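Local coordinates for protein Maltose/maltodextrin transport permease homologue (Bdellovibrio bacteriovorus HD100, PDB 6FFL) that binds maltotriose through its periplasmic-type solute-binding domain, which is fused to a permease subunit of a probable maltose/maltodextrin ABC transporter, at residues Q10-H15 and G234-G239; D82-S87 and A286-L291; K141-T146 and G150-W155; P254-S257 and W262-P265. All blocks are in the same frame, centred on the assembly; numbering follows the deposited sequence. Where two conformers were deposited one is given.

Interaction 1 of 4, residues Q10-H15 and G234-G239; sequences QMIYGH and GDWSWG. With GLC (alpha-D-glucopyranose), chain B; GLC (alpha-D-glucopyranose), chain C; SO4 (sulfate ion), chain H.
Ile12 and Trp236 meet beside the bound sugar. With CG1 of Ile12 anti to the backbone N (chi1 -163°), its CD1 comes up to the edge of the indole, near its plane, 4.0 Å from CD1 of Trp236, the side chains crossing at about a right angle. The CG2 branch of Ile12 rests against the Trp236 carbonyl, 3.5 Å from its O. His15 NE2 also lies near that oxygen, at too poor an angle for a hydrogen bond. A water in the imidazole plane is hydrogen-bonded to His15 NE2 at 2.8 Å; it donates to Asp235 O and accepts from Gly239 N, joining the ring to the backbone of 235-239.

The indole is the floor for the glucan. On one face the chain B glucose sits with C4 over the ring centre, and the chain C glucose puts C1 3.5 Å from CH2 of Trp236, nearer the rim; Gly234 CA backs the opposite face. This is the aromatic stacking platform of a bacterial solute-binding protein, whose ligand lies between two lobes. From the other lobe, Gln10 O accepts from O2 of the chain B glucose at 2.7 Å and from O1 at 3.2 Å, with weak hydrogen bonds from Ile12 N to O2 and Gln10 NE2 to O3.

In the second shell, Trp236 NE1 is hydrogen-bonded to Tyr216 OH and Gln10 NE2 to Thr42 OG1. Gly234 O takes both N and OG of Ser237, in the turn carrying the indole. At the N terminus of helix 13-29, Tyr13 N donates to a sulfate, probably from the crystallisation liquor, which Arg16 also holds.

Interaction 2 of 4, residues D82-S87 and A286-L291; sequences DEVLGS and AAVKLL
Val84 and Val288 make the closer half of this contact: CG1 of Val84 lies 3.8 Å from CG2 of Val288 and 4.2 Å from its CG1, so one methyl faces both branches of the opposing valine. That methyl stands anti to the backbone N of Val84 (chi1 173°), and both valines direct their CB toward the facing helix. Leu274 of strand 266-274 touches each of them, and Tyr284 also packs on Val84, filling in beside the pair.

The second half is looser. CD1 of Leu85 reaches CD2 of Leu291 at 4.1 Å, one methyl against one methyl, the side chains meeting at a slant. Leu291 is buried, leaning on Tyr272, Leu274 and Ile108, whereas Leu85, on the solvent side, remains partly exposed and touches Lys292.

No hydrogen bond joins the segments, and the buried surface is small, 151 Å² in all. Two aliphatic pairs thus bring the short helix 82-85 against helix 281-294, both with side chains on strand 266-274. Helices packed against a central beta sheet in this way are characteristic of the alpha/beta lobes of periplasmic-type solute-binding proteins.

Interaction 3 of 4, residues K141-T146 and G150-W155; sequences KMTVDT and GKIDRW
Thr143 CG2 approaches the Trp155 indole obliquely, 3.9 Å from Trp155 CE3, and meets Ile152 CG2, the methyl that lies over the centre of one face of that ring, 3.5 Å above its plane. The Arg154 guanidinium has Val144 CG1 over one face, toward its rim; the same methyl touches Arg154 CB at 3.5 Å and CG. Both residues have two conformers, and this packing describes one.

The backbones form a single antiparallel bridge, the hydrogen-bonded pair Val144 and Arg154. Val144 N donates to Arg154 O at 3.0 Å, and Val144 O receives Asp153 N at 3.0 Å and, weakly, Arg154 N. Asp153 and Arg154 both face Val144, a classic beta bulge.

Carboxylates close this surface loop between helix 132-142 and strand 157-158. With Asp145 CG anti to the backbone N (chi1 167°), its OD2 accepts from Gly150 N at 2.7 Å, the donor 35° out of the carboxylate plane. Asp153 OD1 accepts from Thr146 N nearly along its C-O axis, at an unusually short and doubtful 2.5 Å. A water lies between Asp145 OD1 and Asp153 OD1, 3.9 Å apart. These acidic groups probably repel, a cost the backbone N-H groups turned toward them would partly offset.

Interaction 4 of 4, residues P254-S257 and W262-P265; sequences PMIS and WPSP
An extended start and a bent end let Met255 reach the indole of Trp262. Its CG lies anti to the backbone N (chi1 167°), chi2 continues straight, and the turn at chi3 (-69°) folds the methyl back over the ring. CE sits 3.6 Å from the centroid of the five-membered ring, 28° off its normal, in a CH-pi contact; its nearest ring atom is Trp262 NE1 at 3.3 Å. The sulfur stands farther out above the same five-membered ring, with SD 5.1 Å from that centroid, a long Met-aromatic contact. Lower down the side chain, Met255 CB is 3.8 Å from Trp262 CE3, so the methionine follows the indole from its six-membered to its five-membered ring. Arg252 adds a cation-pi contact to the same tryptophan.

The next layer is made by prolines. Pro263 CD comes 3.1 Å from Pro254 O, and Pro263 CG is 4.2 Å from Ile256 CG1; Phe170 of helix 170-173 touches both Ile256 and Pro263, burying this side. No hydrogen bond passes between the segments. Met255 makes backbone hydrogen bonds to Lys130 and Ser132, and Ser264 to Pro169, so each limb is held by its surroundings.

A platinum ion lies about 2 Å from the Met255 side chain, as expected for a soft metal beside a thioether. The whole is a Met-aromatic contact across the base of the loop that joins strand 248-251 to strand 266-274.

Overall arrangement
Starting from the N terminus, segment 10-15 opens interaction 1, which closes only at 234-239, bringing the two sides of the sugar cleft together. Segment 82-87 falls inside that span but finds its partner at 286-291, beyond it, so interactions 1 and 2 cross. Interaction 3 closes a short loop at 141-146 and 150-155, nested within both, between helix 132-142 and strand 157-158. After interaction 1 has closed, interaction 4 closes another short loop, nested within interaction 2 alone, in the connection from the four-stranded sheet to the larger one. Interactions 2 and 3 lie on opposite sides of the chain's centre, their centres about 52 Å apart. Interaction 2 joins helices beside the larger sheet.

Interaction 1 of 4, residues Q10-H15 and G234-G239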
loop_
_atom_site.group_PDB
_atom_site.type_symbol
_atom_site.label_atom_id
_atom_site.label_comp_id
_atom_site.label_asym_id
_atom_site.label_seq_id
_atom_site.Cartn_x
_atom_site.Cartn_y
_atom_site.Cartn_z
ATOM N N GLN A 10 -5.635 -0.861 9.507
ATOM C CA GLN A 10 -4.695 0.218 9.228
ATOM C C GLN A 10 -5.275 1.216 8.218
ATOM O O GLN A 10 -4.552 1.791 7.394
ATOM C CB GLN A 10 -3.341 -0.337 8.757
ATOM C CG GLN A 10 -3.381 -1.482 7.721
ATOM C CD GLN A 10 -3.898 -1.005 6.377
ATOM O OE1 GLN A 10 -5.113 -1.023 6.125
ATOM N NE2 GLN A 10 -2.985 -0.551 5.514
ATOM N N MET A 11 -6.586 1.467 8.300
ATOM C CA MET A 11 -7.275 2.325 7.335
ATOM C C MET A 11 -7.031 3.807 7.596
ATOM O O MET A 11 -7.272 4.304 8.701
ATOM C CB MET A 11 -8.785 2.068 7.361
ATOM C CG MET A 11 -9.185 0.694 6.882
ATOM S SD MET A 11 -10.979 0.622 6.679
ATOM C CE MET A 11 -11.200 -1.149 6.499
ATOM N N ILE A 12 -6.638 4.518 6.531
ATOM C CA ILE A 12 -6.476 5.959 6.555
ATOM C C ILE A 12 -7.812 6.654 6.850
ATOM O O ILE A 12 -8.897 6.085 6.677
ATOM C CB ILE A 12 -5.911 6.393 5.191
ATOM C CG1 ILE A 12 -5.315 7.797 5.234
ATOM C CG2 ILE A 12 -6.998 6.303 4.115
ATOM C CD1 ILE A 12 -4.803 8.248 3.871
ATOM N N TYR A 13 -7.717 7.917 7.275
ATOM C CA TYR A 13 -8.871 8.713 7.687
ATOM C C TYR A 13 -10.113 8.496 6.824
ATOM O O TYR A 13 -11.161 8.073 7.323
ATOM C CB TYR A 13 -8.498 10.193 7.675
ATOM C CG TYR A 13 -9.641 11.081 8.113
ATOM C CD1 TYR A 13 -9.942 11.247 9.459
ATOM C CD2 TYR A 13 -10.438 11.737 7.174
ATOM C CE1 TYR A 13 -10.995 12.070 9.859
ATOM C CE2 TYR A 13 -11.487 12.543 7.564
ATOM C CZ TYR A 13 -11.763 12.705 8.902
ATOM O OH TYR A 13 -12.812 13.511 9.281
ATOM N N GLY A 14 -10.014 8.801 5.527
ATOM C CA GLY A 14 -11.184 8.717 4.661
ATOM C C GLY A 14 -11.785 7.323 4.612
ATOM O O GLY A 14 -13.009 7.165 4.550
ATOM N N HIS A 15 -10.933 6.294 4.637
ATOM C CA HIS A 15 -11.435 4.923 4.590
ATOM C C HIS A 15 -12.027 4.504 5.930
ATOM O O HIS A 15 -13.045 3.808 5.967
ATOM C CB HIS A 15 -10.318 3.946 4.189
ATOM C CG HIS A 15 -9.891 4.067 2.757
ATOM N ND1 HIS A 15 -9.555 2.971 1.988
ATOM C CD2 HIS A 15 -9.729 5.152 1.962
ATOM C CE1 HIS A 15 -9.213 3.379 0.778
ATOM N NE2 HIS A 15 -9.306 4.696 0.739
ATOM N N GLY A 234 -0.485 6.203 -3.009
ATOM C CA GLY A 234 -1.292 5.074 -3.419
ATOM C C GLY A 234 -2.775 5.421 -3.550
ATOM O O GLY A 234 -3.221 6.507 -3.195
ATOM N N ASP A 235 -3.541 4.464 -4.079
ATOM C CA ASP A 235 -4.963 4.731 -4.298
ATOM C C ASP A 235 -5.732 4.916 -2.988
ATOM O O ASP A 235 -6.822 5.498 -3.003
ATOM C CB ASP A 235 -5.593 3.632 -5.179
ATOM C CG ASP A 235 -5.677 2.256 -4.488
ATOM O OD1 ASP A 235 -4.912 1.979 -3.537
ATOM O OD2 ASP A 235 -6.526 1.446 -4.924
ATOM N N TRP A 236 -5.163 4.496 -1.847
ATOM C CA TRP A 236 -5.800 4.759 -0.558
ATOM C C TRP A 236 -5.913 6.248 -0.260
ATOM O O TRP A 236 -6.689 6.629 0.626
ATOM C CB TRP A 236 -5.007 4.104 0.586
ATOM C CG TRP A 236 -3.572 4.588 0.625
ATOM C CD1 TRP A 236 -3.109 5.752 1.173
ATOM C CD2 TRP A 236 -2.427 3.932 0.049
ATOM N NE1 TRP A 236 -1.748 5.857 0.982
ATOM C CE2 TRP A 236 -1.306 4.754 0.298
ATOM C CE3 TRP A 236 -2.242 2.725 -0.638
ATOM C CZ2 TRP A 236 -0.016 4.409 -0.122
ATOM C CZ3 TRP A 236 -0.952 2.383 -1.063
ATOM C CH2 TRP A 236 0.137 3.224 -0.805
ATOM N N SER A 237 -5.149 7.095 -0.960
ATOM C CA SER A 237 -5.101 8.514 -0.642
ATOM C C SER A 237 -6.082 9.351 -1.452
ATOM O O SER A 237 -6.265 10.529 -1.134
ATOM C CB SER A 237 -3.676 9.053 -0.845
ATOM O OG SER A 237 -3.321 9.075 -2.233
ATOM N N TRP A 238 -6.724 8.773 -2.470
ATOM C CA TRP A 238 -7.588 9.559 -3.351
ATOM C C TRP A 238 -8.697 10.252 -2.572
ATOM O O TRP A 238 -8.980 11.437 -2.786
ATOM C CB TRP A 238 -8.209 8.659 -4.412
ATOM C CG TRP A 238 -7.250 8.080 -5.411
ATOM C CD1 TRP A 238 -5.979 8.509 -5.699
ATOM C CD2 TRP A 238 -7.505 6.972 -6.271
ATOM N NE1 TRP A 238 -5.431 7.723 -6.687
ATOM C CE2 TRP A 238 -6.357 6.780 -7.065
ATOM C CE3 TRP A 238 -8.601 6.119 -6.452
ATOM C CZ2 TRP A 238 -6.264 5.756 -8.010
ATOM C CZ3 TRP A 238 -8.511 5.110 -7.401
ATOM C CH2 TRP A 238 -7.349 4.936 -8.166
ATOM N N GLY A 239 -9.360 9.511 -1.683
ATOM C CA GLY A 239 -10.507 10.071 -0.986
ATOM C C GLY A 239 -10.138 11.284 -0.160
ATOM O O GLY A 239 -10.864 12.280 -0.136
HETATM C C1 GLC B . -2.731 4.649 5.257
HETATM C C2 GLC B . -3.367 3.559 4.387
HETATM C C3 GLC B . -2.404 2.403 4.158
HETATM C C4 GLC B . -1.045 2.904 3.668
HETATM C C5 GLC B . -0.510 3.996 4.604
HETATM C C6 GLC B . 0.781 4.609 4.064
HETATM O O1 GLC B . -2.555 4.151 6.585
HETATM O O2 GLC B . -4.529 3.025 5.028
HETATM O O3 GLC B . -3.002 1.482 3.219
HETATM O O4 GLC B . -0.153 1.772 3.622
HETATM O O5 GLC B . -1.458 5.062 4.729
HETATM O O6 GLC B . 1.342 5.512 5.028
HETATM C C1 GLC C . 0.401 1.649 2.327
HETATM C C2 GLC C . 0.153 0.262 1.746
HETATM C C3 GLC C . 0.963 -0.820 2.442
HETATM C C4 GLC C . 2.425 -0.387 2.448
HETATM C C5 GLC C . 2.545 0.972 3.132
HETATM C C6 GLC C . 4.002 1.447 3.167
HETATM O O2 GLC C . -1.257 -0.012 1.850
HETATM O O3 GLC C . 0.816 -2.048 1.707
HETATM O O4 GLC C . 3.195 -1.327 3.180
HETATM O O5 GLC C . 1.796 1.917 2.375
HETATM O O6 GLC C . 4.145 2.529 4.114
HETATM S S SO4 H . -4.651 9.243 9.437
HETATM O O1 SO4 H . -3.348 9.893 9.377
HETATM O O2 SO4 H . -4.545 8.055 10.289
HETATM O O3 SO4 H . -5.076 8.843 8.100
HETATM O O4 SO4 H . -5.643 10.165 9.977
HETATM O O HOH W 1 -9.065 6.339 -1.577
#

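Interaction 2 of 4, residues D82-S87 and A286-L291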
loop_
_atom_site.group_PDB
_atom_site.type_symbol
_atom_site.label_atom_id
_atom_site.label_comp_id
_atom_site.label_asym_id
_atom_site.label_seq_id
_atom_site.Cartn_x
_atom_site.Cartn_y
_atom_site.Cartn_z
ATOM N N ASP A 82 -11.132 -20.999 3.428
ATOM C CA ASP A 82 -11.765 -21.834 2.410
ATOM C C ASP A 82 -12.973 -22.581 2.960
ATOM O O ASP A 82 -14.041 -22.601 2.339
ATOM C CB ASP A 82 -10.726 -22.801 1.853
ATOM C CG ASP A 82 -9.532 -22.070 1.270
ATOM O OD1 ASP A 82 -8.594 -21.729 2.038
ATOM O OD2 ASP A 82 -9.560 -21.799 0.052
ATOM N N GLU A 83 -12.825 -23.203 4.125
ATOM C CA GLU A 83 -13.938 -23.919 4.733
ATOM C C GLU A 83 -14.938 -22.967 5.378
ATOM O O GLU A 83 -16.126 -23.297 5.479
ATOM C CB GLU A 83 -13.410 -24.920 5.765
ATOM C CG GLU A 83 -12.140 -25.676 5.343
ATOM C CD GLU A 83 -10.854 -24.861 5.516
ATOM O OE1 GLU A 83 -10.935 -23.701 5.980
ATOM O OE2 GLU A 83 -9.766 -25.381 5.183
ATOM N N VAL A 84 -14.477 -21.792 5.808
ATOM C CA VAL A 84 -15.353 -20.818 6.451
ATOM C C VAL A 84 -16.342 -20.238 5.445
ATOM O O VAL A 84 -17.550 -20.174 5.703
ATOM C CB VAL A 84 -14.515 -19.706 7.108
ATOM C CG1 VAL A 84 -15.413 -18.598 7.638
ATOM C CG2 VAL A 84 -13.640 -20.283 8.221
ATOM N N LEU A 85 -15.841 -19.799 4.290
ATOM C CA LEU A 85 -16.654 -19.096 3.303
ATOM C C LEU A 85 -17.065 -19.955 2.109
ATOM O O LEU A 85 -18.002 -19.579 1.396
ATOM C CB LEU A 85 -15.905 -17.852 2.803
ATOM C CG LEU A 85 -15.525 -16.864 3.911
ATOM C CD1 LEU A 85 -14.636 -15.757 3.392
ATOM C CD2 LEU A 85 -16.773 -16.294 4.572
ATOM N N GLY A 86 -16.405 -21.081 1.875
ATOM C CA GLY A 86 -16.706 -21.907 0.711
ATOM C C GLY A 86 -15.921 -21.495 -0.521
ATOM O O GLY A 86 -15.507 -20.348 -0.682
ATOM N N SER A 87 -15.738 -22.460 -1.429
ATOM C CA SER A 87 -14.964 -22.208 -2.644
ATOM C C SER A 87 -15.723 -21.321 -3.627
ATOM O O SER A 87 -15.124 -20.458 -4.283
ATOM C CB SER A 87 -14.582 -23.530 -3.306
ATOM O OG SER A 87 -14.535 -23.401 -4.718
ATOM N N ALA A 286 -20.131 -14.363 15.187
ATOM C CA ALA A 286 -20.286 -12.930 14.958
ATOM C C ALA A 286 -19.184 -12.399 14.052
ATOM O O ALA A 286 -19.439 -11.549 13.190
ATOM C CB ALA A 286 -20.295 -12.178 16.289
ATOM N N ALA A 287 -17.954 -12.894 14.224
ATOM C CA ALA A 287 -16.851 -12.441 13.381
ATOM C C ALA A 287 -17.069 -12.846 11.929
ATOM O O ALA A 287 -16.756 -12.082 11.006
ATOM C CB ALA A 287 -15.528 -13.004 13.910
ATOM N N VAL A 288 -17.601 -14.046 11.706
ATOM C CA VAL A 288 -17.850 -14.496 10.342
ATOM C C VAL A 288 -18.949 -13.658 9.700
ATOM O O VAL A 288 -18.841 -13.267 8.531
ATOM C CB VAL A 288 -18.171 -16.002 10.336
ATOM C CG1 VAL A 288 -18.726 -16.446 8.997
ATOM C CG2 VAL A 288 -16.906 -16.789 10.665
ATOM N N LYS A 289 -20.004 -13.342 10.459
ATOM C CA LYS A 289 -21.050 -12.457 9.950
ATOM C C LYS A 289 -20.478 -11.104 9.556
ATOM O O LYS A 289 -20.793 -10.572 8.486
ATOM C CB LYS A 289 -22.153 -12.275 10.992
ATOM C CG LYS A 289 -23.069 -13.465 11.150
ATOM C CD LYS A 289 -24.121 -13.188 12.206
ATOM C CE LYS A 289 -25.451 -13.820 11.844
ATOM N NZ LYS A 289 -26.223 -14.142 13.068
ATOM N N LEU A 290 -19.620 -10.535 10.406
ATOM C CA LEU A 290 -19.043 -9.232 10.108
ATOM C C LEU A 290 -18.133 -9.298 8.888
ATOM O O LEU A 290 -18.145 -8.388 8.050
ATOM C CB LEU A 290 -18.282 -8.710 11.324
ATOM C CG LEU A 290 -17.720 -7.295 11.176
ATOM C CD1 LEU A 290 -18.864 -6.315 10.934
ATOM C CD2 LEU A 290 -16.932 -6.908 12.414
ATOM N N LEU A 291 -17.331 -10.364 8.783
ATOM C CA LEU A 291 -16.455 -10.553 7.626
ATOM C C LEU A 291 -17.249 -10.617 6.326
ATOM O O LEU A 291 -16.859 -10.017 5.315
ATOM C CB LEU A 291 -15.640 -11.836 7.813
ATOM C CG LEU A 291 -14.868 -12.380 6.613
ATOM C CD1 LEU A 291 -13.802 -11.408 6.267
ATOM C CD2 LEU A 291 -14.258 -13.743 6.929
#

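Interaction 3 of 4, residues K141-T146 and G150-W155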
loop_
_atom_site.group_PDB
_atom_site.type_symbol
_atom_site.label_atom_id
_atom_site.label_comp_id
_atom_site.label_asym_id
_atom_site.label_seq_id
_atom_site.Cartn_x
_atom_site.Cartn_y
_atom_site.Cartn_z
ATOM N N LYS A 141 11.480 23.226 -12.162
ATOM C CA LYS A 141 10.726 24.460 -12.368
ATOM C C LYS A 141 9.685 24.662 -11.276
ATOM O O LYS A 141 9.370 25.805 -10.926
ATOM C CB LYS A 141 10.071 24.453 -13.754
ATOM C CG LYS A 141 11.092 24.551 -14.877
ATOM C CD LYS A 141 10.476 24.971 -16.190
ATOM C CE LYS A 141 9.356 24.037 -16.572
ATOM N NZ LYS A 141 9.074 24.086 -18.031
ATOM N N MET A 142 9.172 23.572 -10.708
ATOM C CA MET A 142 8.127 23.621 -9.694
ATOM C C MET A 142 8.665 23.754 -8.272
ATOM O O MET A 142 7.866 23.872 -7.335
ATOM C CB MET A 142 7.262 22.363 -9.789
ATOM C CG MET A 142 6.366 22.286 -11.010
ATOM S SD MET A 142 5.216 23.676 -11.092
ATOM C CE MET A 142 4.781 23.658 -12.828
ATOM N N THR A 143 9.988 23.721 -8.086
ATOM C CA THR A 143 10.624 23.914 -6.786
ATOM C C THR A 143 11.025 25.380 -6.686
ATOM O O THR A 143 11.870 25.849 -7.460
ATOM C CB THR A 143 11.849 23.012 -6.635
ATOM O OG1 THR A 143 11.480 21.650 -6.898
ATOM C CG2 THR A 143 12.424 23.112 -5.220
ATOM N N VAL A 144 10.431 26.108 -5.740
ATOM C CA VAL A 144 10.559 27.563 -5.736
ATOM C C VAL A 144 10.829 28.075 -4.326
ATOM O O VAL A 144 10.210 27.625 -3.356
ATOM C CB VAL A 144 9.306 28.235 -6.337
ATOM C CG1 VAL A 144 8.048 27.588 -5.813
ATOM C CG2 VAL A 144 9.300 29.740 -6.056
ATOM N N ASP A 145 11.745 29.040 -4.228
ATOM C CA ASP A 145 12.083 29.730 -2.990
ATOM C C ASP A 145 11.697 31.183 -3.233
ATOM O O ASP A 145 12.445 31.932 -3.866
ATOM C CB ASP A 145 13.565 29.563 -2.665
ATOM C CG ASP A 145 14.048 30.495 -1.571
ATOM O OD1 ASP A 145 13.223 31.106 -0.852
ATOM O OD2 ASP A 145 15.284 30.592 -1.418
ATOM N N THR A 146 10.516 31.565 -2.748
ATOM C CA THR A 146 9.980 32.892 -3.034
ATOM C C THR A 146 10.892 34.000 -2.520
ATOM O O THR A 146 11.139 34.989 -3.229
ATOM C CB THR A 146 8.585 33.021 -2.429
ATOM O OG1 THR A 146 7.727 32.032 -3.018
ATOM C CG2 THR A 146 8.019 34.403 -2.673
ATOM N N GLY A 150 16.873 30.327 0.803
ATOM C CA GLY A 150 17.216 28.932 0.957
ATOM C C GLY A 150 16.099 28.066 1.484
ATOM O O GLY A 150 16.164 26.837 1.344
ATOM N N LYS A 151 15.076 28.659 2.088
ATOM C CA LYS A 151 13.920 27.898 2.530
ATOM C C LYS A 151 12.968 27.717 1.353
ATOM O O LYS A 151 12.564 28.693 0.713
ATOM C CB LYS A 151 13.257 28.598 3.712
ATOM C CG LYS A 151 14.238 28.829 4.866
ATOM C CD LYS A 151 13.881 30.037 5.719
ATOM C CE LYS A 151 12.534 29.876 6.404
ATOM N NZ LYS A 151 12.169 31.089 7.194
ATOM N N ILE A 152 12.641 26.471 1.047
ATOM C CA ILE A 152 11.823 26.145 -0.113
ATOM C C ILE A 152 10.352 26.244 0.273
ATOM O O ILE A 152 9.917 25.666 1.276
ATOM C CB ILE A 152 12.177 24.749 -0.652
ATOM C CG1 ILE A 152 13.638 24.705 -1.107
ATOM C CG2 ILE A 152 11.263 24.362 -1.797
ATOM C CD1 ILE A 152 13.967 25.653 -2.233
ATOM N N ASP A 153 9.587 26.995 -0.520
ATOM C CA ASP A 153 8.165 27.215 -0.287
ATOM C C ASP A 153 7.297 26.166 -0.971
ATOM O O ASP A 153 6.286 25.734 -0.408
ATOM C CB ASP A 153 7.772 28.607 -0.783
ATOM C CG ASP A 153 8.594 29.695 -0.141
ATOM O OD1 ASP A 153 9.349 30.383 -0.862
ATOM O OD2 ASP A 153 8.492 29.857 1.093
ATOM N N ARG A 154 7.662 25.755 -2.179
ATOM C CA ARG A 154 6.927 24.735 -2.907
ATOM C C ARG A 154 7.923 23.754 -3.502
ATOM O O ARG A 154 8.974 24.156 -4.009
ATOM C CB ARG A 154 6.044 25.350 -4.011
ATOM C CG ARG A 154 5.204 26.537 -3.549
ATOM C CD ARG A 154 3.986 26.773 -4.440
ATOM N NE ARG A 154 4.346 27.241 -5.775
ATOM C CZ ARG A 154 4.444 28.521 -6.117
ATOM N NH1 ARG A 154 4.214 29.469 -5.220
ATOM N NH2 ARG A 154 4.775 28.854 -7.358
ATOM N N TRP A 155 7.593 22.469 -3.426
ATOM C CA TRP A 155 8.453 21.397 -3.898
ATOM C C TRP A 155 7.936 20.852 -5.217
ATOM O O TRP A 155 6.724 20.777 -5.438
ATOM C CB TRP A 155 8.529 20.265 -2.869
ATOM C CG TRP A 155 9.371 20.664 -1.722
ATOM C CD1 TRP A 155 8.954 21.135 -0.518
ATOM C CD2 TRP A 155 10.796 20.679 -1.689
ATOM N NE1 TRP A 155 10.034 21.426 0.271
ATOM C CE2 TRP A 155 11.179 21.154 -0.428
ATOM C CE3 TRP A 155 11.788 20.331 -2.614
ATOM C CZ2 TRP A 155 12.515 21.284 -0.055
ATOM C CZ3 TRP A 155 13.110 20.460 -2.246
ATOM C CH2 TRP A 155 13.463 20.933 -0.978
HETATM O O HOH W 2 11.192 31.734 0.601
#

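Interaction 4 of 4, residues P254-S257 and W262-P265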
loop_
_atom_site.group_PDB
_atom_site.type_symbol
_atom_site.label_atom_id
_atom_site.label_comp_id
_atom_site.label_asym_id
_atom_site.label_seq_id
_atom_site.Cartn_x
_atom_site.Cartn_y
_atom_site.Cartn_z
ATOM N N PRO A 254 6.759 8.018 -13.774
ATOM C CA PRO A 254 7.318 8.167 -15.125
ATOM C C PRO A 254 8.385 7.126 -15.454
ATOM O O PRO A 254 9.160 6.687 -14.596
ATOM C CB PRO A 254 7.907 9.581 -15.104
ATOM C CG PRO A 254 7.050 10.315 -14.136
ATOM C CD PRO A 254 6.725 9.299 -13.045
ATOM N N MET A 255 8.418 6.751 -16.729
ATOM C CA MET A 255 9.406 5.807 -17.237
ATOM C C MET A 255 10.821 6.325 -16.999
ATOM O O MET A 255 11.107 7.514 -17.155
ATOM C CB MET A 255 9.150 5.585 -18.731
ATOM C CG MET A 255 10.246 4.883 -19.524
ATOM S SD MET A 255 9.900 4.915 -21.314
ATOM C CE MET A 255 8.493 3.817 -21.375
ATOM N N ILE A 256 11.716 5.427 -16.595
ATOM C CA ILE A 256 13.108 5.831 -16.419
ATOM C C ILE A 256 13.740 6.054 -17.784
ATOM O O ILE A 256 13.816 5.134 -18.605
ATOM C CB ILE A 256 13.881 4.781 -15.614
ATOM C CG1 ILE A 256 13.172 4.560 -14.275
ATOM C CG2 ILE A 256 15.368 5.161 -15.500
ATOM C CD1 ILE A 256 13.109 5.835 -13.427
ATOM N N SER A 257 14.205 7.287 -18.030
ATOM C CA SER A 257 14.710 7.633 -19.358
ATOM C C SER A 257 15.875 6.741 -19.776
ATOM O O SER A 257 15.965 6.336 -20.941
ATOM C CB SER A 257 15.144 9.099 -19.386
ATOM O OG SER A 257 14.009 9.943 -19.450
ATOM N N TRP A 262 9.072 1.343 -17.381
ATOM C CA TRP A 262 8.147 1.915 -16.415
ATOM C C TRP A 262 8.413 1.341 -15.033
ATOM O O TRP A 262 8.458 0.112 -14.876
ATOM C CB TRP A 262 6.706 1.596 -16.807
ATOM C CG TRP A 262 6.252 2.245 -18.065
ATOM C CD1 TRP A 262 6.130 1.668 -19.296
ATOM C CD2 TRP A 262 5.858 3.606 -18.217
ATOM N NE1 TRP A 262 5.682 2.597 -20.212
ATOM C CE2 TRP A 262 5.508 3.793 -19.571
ATOM C CE3 TRP A 262 5.761 4.687 -17.336
ATOM C CZ2 TRP A 262 5.061 5.018 -20.066
ATOM C CZ3 TRP A 262 5.324 5.907 -17.829
ATOM C CH2 TRP A 262 4.983 6.062 -19.181
ATOM N N PRO A 263 8.576 2.178 -14.013
ATOM C CA PRO A 263 8.537 1.676 -12.639
ATOM C C PRO A 263 7.260 0.879 -12.414
ATOM O O PRO A 263 6.181 1.232 -12.901
ATOM C CB PRO A 263 8.582 2.953 -11.794
ATOM C CG PRO A 263 9.385 3.908 -12.674
ATOM C CD PRO A 263 8.911 3.606 -14.077
ATOM N N SER A 264 7.398 -0.227 -11.701
ATOM C CA SER A 264 6.327 -1.208 -11.616
ATOM C C SER A 264 5.727 -1.188 -10.218
ATOM O O SER A 264 6.331 -1.725 -9.278
ATOM C CB SER A 264 6.876 -2.602 -11.952
ATOM O OG SER A 264 5.825 -3.541 -12.060
ATOM N N PRO A 265 4.556 -0.588 -10.024
ATOM C CA PRO A 265 3.937 -0.601 -8.693
ATOM C C PRO A 265 3.551 -2.015 -8.302
ATOM O O PRO A 265 3.281 -2.863 -9.154
ATOM C CB PRO A 265 2.694 0.282 -8.870
ATOM C CG PRO A 265 2.367 0.182 -10.310
ATOM C CD PRO A 265 3.669 -0.009 -11.051
#